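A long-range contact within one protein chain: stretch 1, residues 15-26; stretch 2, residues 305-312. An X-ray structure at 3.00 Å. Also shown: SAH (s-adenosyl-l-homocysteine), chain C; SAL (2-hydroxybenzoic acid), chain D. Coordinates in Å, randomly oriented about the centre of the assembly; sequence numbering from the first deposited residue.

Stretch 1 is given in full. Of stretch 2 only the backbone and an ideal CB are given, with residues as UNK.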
# COMPACT_ATOMS: atom_id res chain seq x y z
N GLU A 15 4.56 17.70 -2.88
CA GLU A 15 4.47 19.01 -3.53
C GLU A 15 3.14 19.71 -3.29
O GLU A 15 2.26 19.23 -2.55
CB GLU A 15 4.65 18.81 -5.05
CG GLU A 15 4.48 20.06 -5.94
CD GLU A 15 4.22 19.74 -7.41
OE1 GLU A 15 3.15 19.15 -7.73
OE2 GLU A 15 5.09 20.08 -8.25
N ASN A 16 3.01 20.86 -3.96
CA ASN A 16 1.81 21.69 -3.92
C ASN A 16 0.71 21.04 -4.73
O ASN A 16 0.60 21.24 -5.94
CB ASN A 16 2.14 23.06 -4.47
CG ASN A 16 3.60 23.33 -4.41
OD1 ASN A 16 4.28 22.85 -3.50
ND2 ASN A 16 4.11 24.07 -5.38
N SER A 17 -0.05 20.22 -4.01
CA SER A 17 -1.20 19.47 -4.46
C SER A 17 -1.40 18.33 -3.48
O SER A 17 -0.42 17.67 -3.07
CB SER A 17 -1.03 18.97 -5.88
OG SER A 17 -1.19 20.07 -6.77
N TYR A 18 -2.67 18.24 -3.09
CA TYR A 18 -3.34 17.33 -2.14
C TYR A 18 -2.50 16.76 -1.04
O TYR A 18 -2.04 15.60 -1.09
CB TYR A 18 -4.06 16.19 -2.86
CG TYR A 18 -5.26 15.77 -2.05
CD1 TYR A 18 -6.54 16.21 -2.37
CD2 TYR A 18 -5.11 15.10 -0.84
CE1 TYR A 18 -7.62 16.01 -1.51
CE2 TYR A 18 -6.18 14.91 0.01
CZ TYR A 18 -7.42 15.38 -0.33
OH TYR A 18 -8.46 15.26 0.54
N ALA A 19 -2.32 17.57 -0.02
CA ALA A 19 -1.47 17.25 1.13
C ALA A 19 -1.25 18.69 1.46
O ALA A 19 -1.50 19.16 2.57
CB ALA A 19 -0.15 16.61 0.70
N MET A 20 -0.82 19.42 0.44
CA MET A 20 -0.60 20.83 0.60
C MET A 20 -1.86 21.63 0.22
O MET A 20 -1.85 22.85 0.26
CB MET A 20 0.60 21.23 -0.25
CG MET A 20 1.89 20.52 0.13
SD MET A 20 2.16 20.57 1.91
CE MET A 20 2.23 22.37 2.20
N ASN A 21 -2.96 20.95 -0.13
CA ASN A 21 -4.19 21.65 -0.54
C ASN A 21 -5.51 21.00 -0.08
O ASN A 21 -6.52 21.05 -0.80
CB ASN A 21 -4.22 21.79 -2.07
CG ASN A 21 -3.09 22.63 -2.59
OD1 ASN A 21 -3.13 23.84 -2.51
ND2 ASN A 21 -2.07 21.99 -3.11
N SER A 22 -5.51 20.42 1.11
CA SER A 22 -6.74 19.81 1.58
C SER A 22 -7.11 20.21 2.99
O SER A 22 -7.54 19.36 3.77
CB SER A 22 -6.62 18.29 1.48
OG SER A 22 -5.48 17.85 2.17
N PHE A 23 -7.00 21.51 3.30
CA PHE A 23 -7.30 22.00 4.64
C PHE A 23 -8.77 22.06 4.90
O PHE A 23 -9.17 22.02 6.06
CB PHE A 23 -6.72 23.37 4.89
CG PHE A 23 -5.25 23.45 4.62
CD1 PHE A 23 -4.77 23.31 3.32
CD2 PHE A 23 -4.34 23.60 5.66
CE1 PHE A 23 -3.39 23.30 3.07
CE2 PHE A 23 -2.97 23.58 5.41
CZ PHE A 23 -2.50 23.43 4.12
N ILE A 24 -9.57 22.17 3.84
CA ILE A 24 -11.00 22.25 4.02
C ILE A 24 -11.56 20.93 4.38
O ILE A 24 -12.44 20.84 5.23
CB ILE A 24 -11.76 22.78 2.79
CG1 ILE A 24 -11.47 24.28 2.60
CG2 ILE A 24 -13.28 22.63 2.99
CD1 ILE A 24 -11.84 25.18 3.80
N GLN A 25 -11.09 19.88 3.73
CA GLN A 25 -11.61 18.55 4.07
C GLN A 25 -11.08 18.20 5.46
O GLN A 25 -11.64 17.36 6.18
CB GLN A 25 -11.17 17.50 3.03
CG GLN A 25 -10.04 17.94 2.15
CD GLN A 25 -10.52 18.62 0.90
OE1 GLN A 25 -10.03 19.68 0.52
NE2 GLN A 25 -11.48 17.99 0.23
N ARG A 26 -10.01 18.89 5.86
CA ARG A 26 -9.42 18.66 7.16
C ARG A 26 -10.24 19.24 8.28
O ARG A 26 -10.26 18.68 9.36
CB ARG A 26 -8.03 19.25 7.24
CG ARG A 26 -7.34 18.89 8.54
CD ARG A 26 -5.85 18.90 8.31
NE ARG A 26 -5.13 18.05 9.25
CZ ARG A 26 -5.03 18.30 10.55
NH1 ARG A 26 -5.61 19.38 11.07
NH2 ARG A 26 -4.32 17.48 11.30
N UNK A 305 -8.85 27.17 -5.62
CA UNK A 305 -8.53 26.59 -6.93
C UNK A 305 -7.51 25.44 -6.79
O UNK A 305 -7.75 24.35 -7.31
CB UNK A 305 -7.98 27.67 -7.87
N UNK A 306 -6.39 25.69 -6.10
CA UNK A 306 -5.35 24.66 -5.90
C UNK A 306 -5.98 23.40 -5.29
O UNK A 306 -5.51 22.28 -5.53
CB UNK A 306 -4.23 25.18 -5.00
N UNK A 307 -7.03 23.59 -4.50
CA UNK A 307 -7.75 22.49 -3.90
C UNK A 307 -8.53 21.78 -5.01
O UNK A 307 -8.45 20.57 -5.19
CB UNK A 307 -8.68 22.98 -2.78
N UNK A 308 -9.31 22.54 -5.77
CA UNK A 308 -10.09 21.97 -6.85
C UNK A 308 -9.17 21.51 -7.97
O UNK A 308 -9.62 20.87 -8.92
CB UNK A 308 -11.11 22.98 -7.37
N UNK A 309 -7.89 21.85 -7.86
CA UNK A 309 -6.91 21.42 -8.86
C UNK A 309 -6.31 20.07 -8.45
O UNK A 309 -6.15 19.18 -9.27
CB UNK A 309 -5.81 22.47 -9.03
N UNK A 310 -5.95 19.95 -7.18
CA UNK A 310 -5.42 18.72 -6.66
C UNK A 310 -6.55 17.69 -6.68
O UNK A 310 -6.31 16.49 -6.66
CB UNK A 310 -4.85 18.91 -5.25
N UNK A 311 -7.78 18.16 -6.77
CA UNK A 311 -8.94 17.28 -6.76
C UNK A 311 -9.37 16.82 -8.17
O UNK A 311 -9.86 15.69 -8.33
CB UNK A 311 -10.11 17.99 -6.07
N UNK A 312 -9.16 17.66 -9.18
CA UNK A 312 -9.62 17.33 -10.52
C UNK A 312 -8.57 17.37 -11.62
O UNK A 312 -8.84 16.97 -12.74
CB UNK A 312 -10.75 18.29 -10.90
N SAH C . -10.82 11.38 3.15
CA SAH C . -9.91 12.59 2.88
CB SAH C . -9.83 13.01 1.40
CG SAH C . -10.58 12.18 0.44
SD SAH C . -10.56 12.65 -1.32
C SAH C . -10.36 13.87 3.59
O SAH C . -11.41 13.87 4.30
OXT SAH C . -9.58 14.89 3.37
C5' SAH C . -11.50 11.27 -1.87
C4' SAH C . -10.73 9.92 -2.22
O4' SAH C . -11.84 9.05 -2.59
C3' SAH C . -9.90 10.00 -3.56
O3' SAH C . -8.40 9.80 -3.30
C2' SAH C . -10.39 8.89 -4.38
O2' SAH C . -9.52 8.12 -5.15
C1' SAH C . -11.36 8.13 -3.35
N9 SAH C . -12.36 7.37 -4.05
C8 SAH C . -13.25 7.74 -5.05
N7 SAH C . -14.00 6.77 -5.47
C5 SAH C . -13.59 5.71 -4.70
C6 SAH C . -13.99 4.35 -4.65
N6 SAH C . -14.94 3.90 -5.46
N1 SAH C . -13.39 3.48 -3.75
C2 SAH C . -12.41 3.96 -2.93
N3 SAH C . -11.95 5.24 -2.90
C4 SAH C . -12.58 6.07 -3.82
C1' SAL D . -13.40 16.25 -3.38
O1' SAL D . -12.64 16.31 -2.41
O2' SAL D . -13.49 15.08 -4.03
C1 SAL D . -14.18 17.50 -3.78
C2 SAL D . -15.11 17.56 -4.91
C3 SAL D . -15.77 18.78 -5.17
C4 SAL D . -15.59 19.96 -4.40
C5 SAL D . -14.71 19.96 -3.30
C6 SAL D . -13.97 18.67 -2.98
O2 SAL D . -15.40 16.53 -5.76

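Stretch 2 is part of a helix, and from 305 to 310 the backbone angles suit most residues. Stretch 1 passes it mostly as loop, so the side of the helix that meets Ser17, Tyr18 and Asn21 carries most of the contact.

Position 305 has nothing of stretch 1 within 5.5 Å of its ideal CB. Stretch 1 sets no preference here. The residue is Ala305, and it makes no contact.

Position 306 points toward stretch 1. Its ideal CB lies 3.0 Å from OD1 of Asn21, which is tight. The Asn21 amide oxygen and the backbone O of Met20 offer acceptors, so a side chain with a donor would suit: lysine, arginine, glutamine, or a shorter polar residue. The residue is Arg306. Its NE gives a weak hydrogen bond to Asn21 OD1, 3.1 Å long with an angle of 126° at the hydrogen. The bent geometry fits a side chain that folds back beside the same oxygen its CB already crowds. NH2 reaches on to 4.1 Å from Asn16 CB.

Position 307 points sideways. Its ideal CB is 3.5 Å from Asn21 O and 4.9 Å from Gln25 OE1. A small or medium residue would fit, such as alanine, serine, cysteine or valine. The residue is Cys307. With chi1 in t, its SG comes to 3.6 Å from Gln25 OE1, a contact and no more.

Position 308 points away from stretch 1, which leaves the choice open. The residue is Met308. Its SD lies 3.5 Å from C4 of the bound 2-hydroxybenzoic acid.

Position 309 points sideways, with no atom of stretch 1 within 5.5 Å of its ideal CB. A medium or long side chain, such as glutamine, methionine, lysine or arginine, could come near Ser17. The residue is Arg309. Its CD approaches Ser17 OG to 4.2 Å, a light contact.

Position 310 points toward stretch 1. The ideal CB is 3.1 Å from Tyr18 N, 3.8 Å from Ser17 CA and 4.3 Å from Asn21 CB. Alanine or glycine suits so tight a place; atoms beyond CB would have little room toward Tyr18. The residue is Ala310. Its CB packs 3.8 Å from Tyr18 CB and lies at the edge of the tyrosine ring.

Position 311 points sideways; its ideal CB is 5.4 Å from Tyr18 CD1. A medium apolar residue could close that gap: valine, isoleucine or leucine. The residue is Val311. Its CG2 meets Tyr18 CE1 at 4.4 Å, at the ring edge, while CG1 lies 3.6 Å from C1' of 2-hydroxybenzoic acid.

Position 312 is out of reach and unconstrained by stretch 1. The residue is Ala312.

Stretch 2 (305-312) ARCMRAVA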
# COMPACT_ATOMS: atom_id res chain seq x y z
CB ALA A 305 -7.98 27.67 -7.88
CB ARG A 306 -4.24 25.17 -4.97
CG ARG A 306 -3.31 26.18 -5.60
CD ARG A 306 -2.54 27.00 -4.58
NE ARG A 306 -1.63 26.18 -3.78
CZ ARG A 306 -0.68 26.67 -2.97
NH1 ARG A 306 -0.51 27.98 -2.84
NH2 ARG A 306 0.11 25.83 -2.29
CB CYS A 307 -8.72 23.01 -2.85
SG CYS A 307 -9.95 21.80 -2.38
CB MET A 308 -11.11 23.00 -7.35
CG MET A 308 -12.34 23.06 -6.47
SD MET A 308 -13.16 21.44 -6.44
CE MET A 308 -13.51 21.17 -8.22
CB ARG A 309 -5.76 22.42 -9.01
CG ARG A 309 -4.75 21.96 -10.04
CD ARG A 309 -3.31 22.27 -9.66
NE ARG A 309 -2.37 22.09 -10.77
CZ ARG A 309 -2.29 22.90 -11.83
NH1 ARG A 309 -3.10 23.95 -11.92
NH2 ARG A 309 -1.40 22.67 -12.79
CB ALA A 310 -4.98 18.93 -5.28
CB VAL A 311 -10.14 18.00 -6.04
CG1 VAL A 311 -11.43 17.26 -6.23
CG2 VAL A 311 -9.83 18.18 -4.57
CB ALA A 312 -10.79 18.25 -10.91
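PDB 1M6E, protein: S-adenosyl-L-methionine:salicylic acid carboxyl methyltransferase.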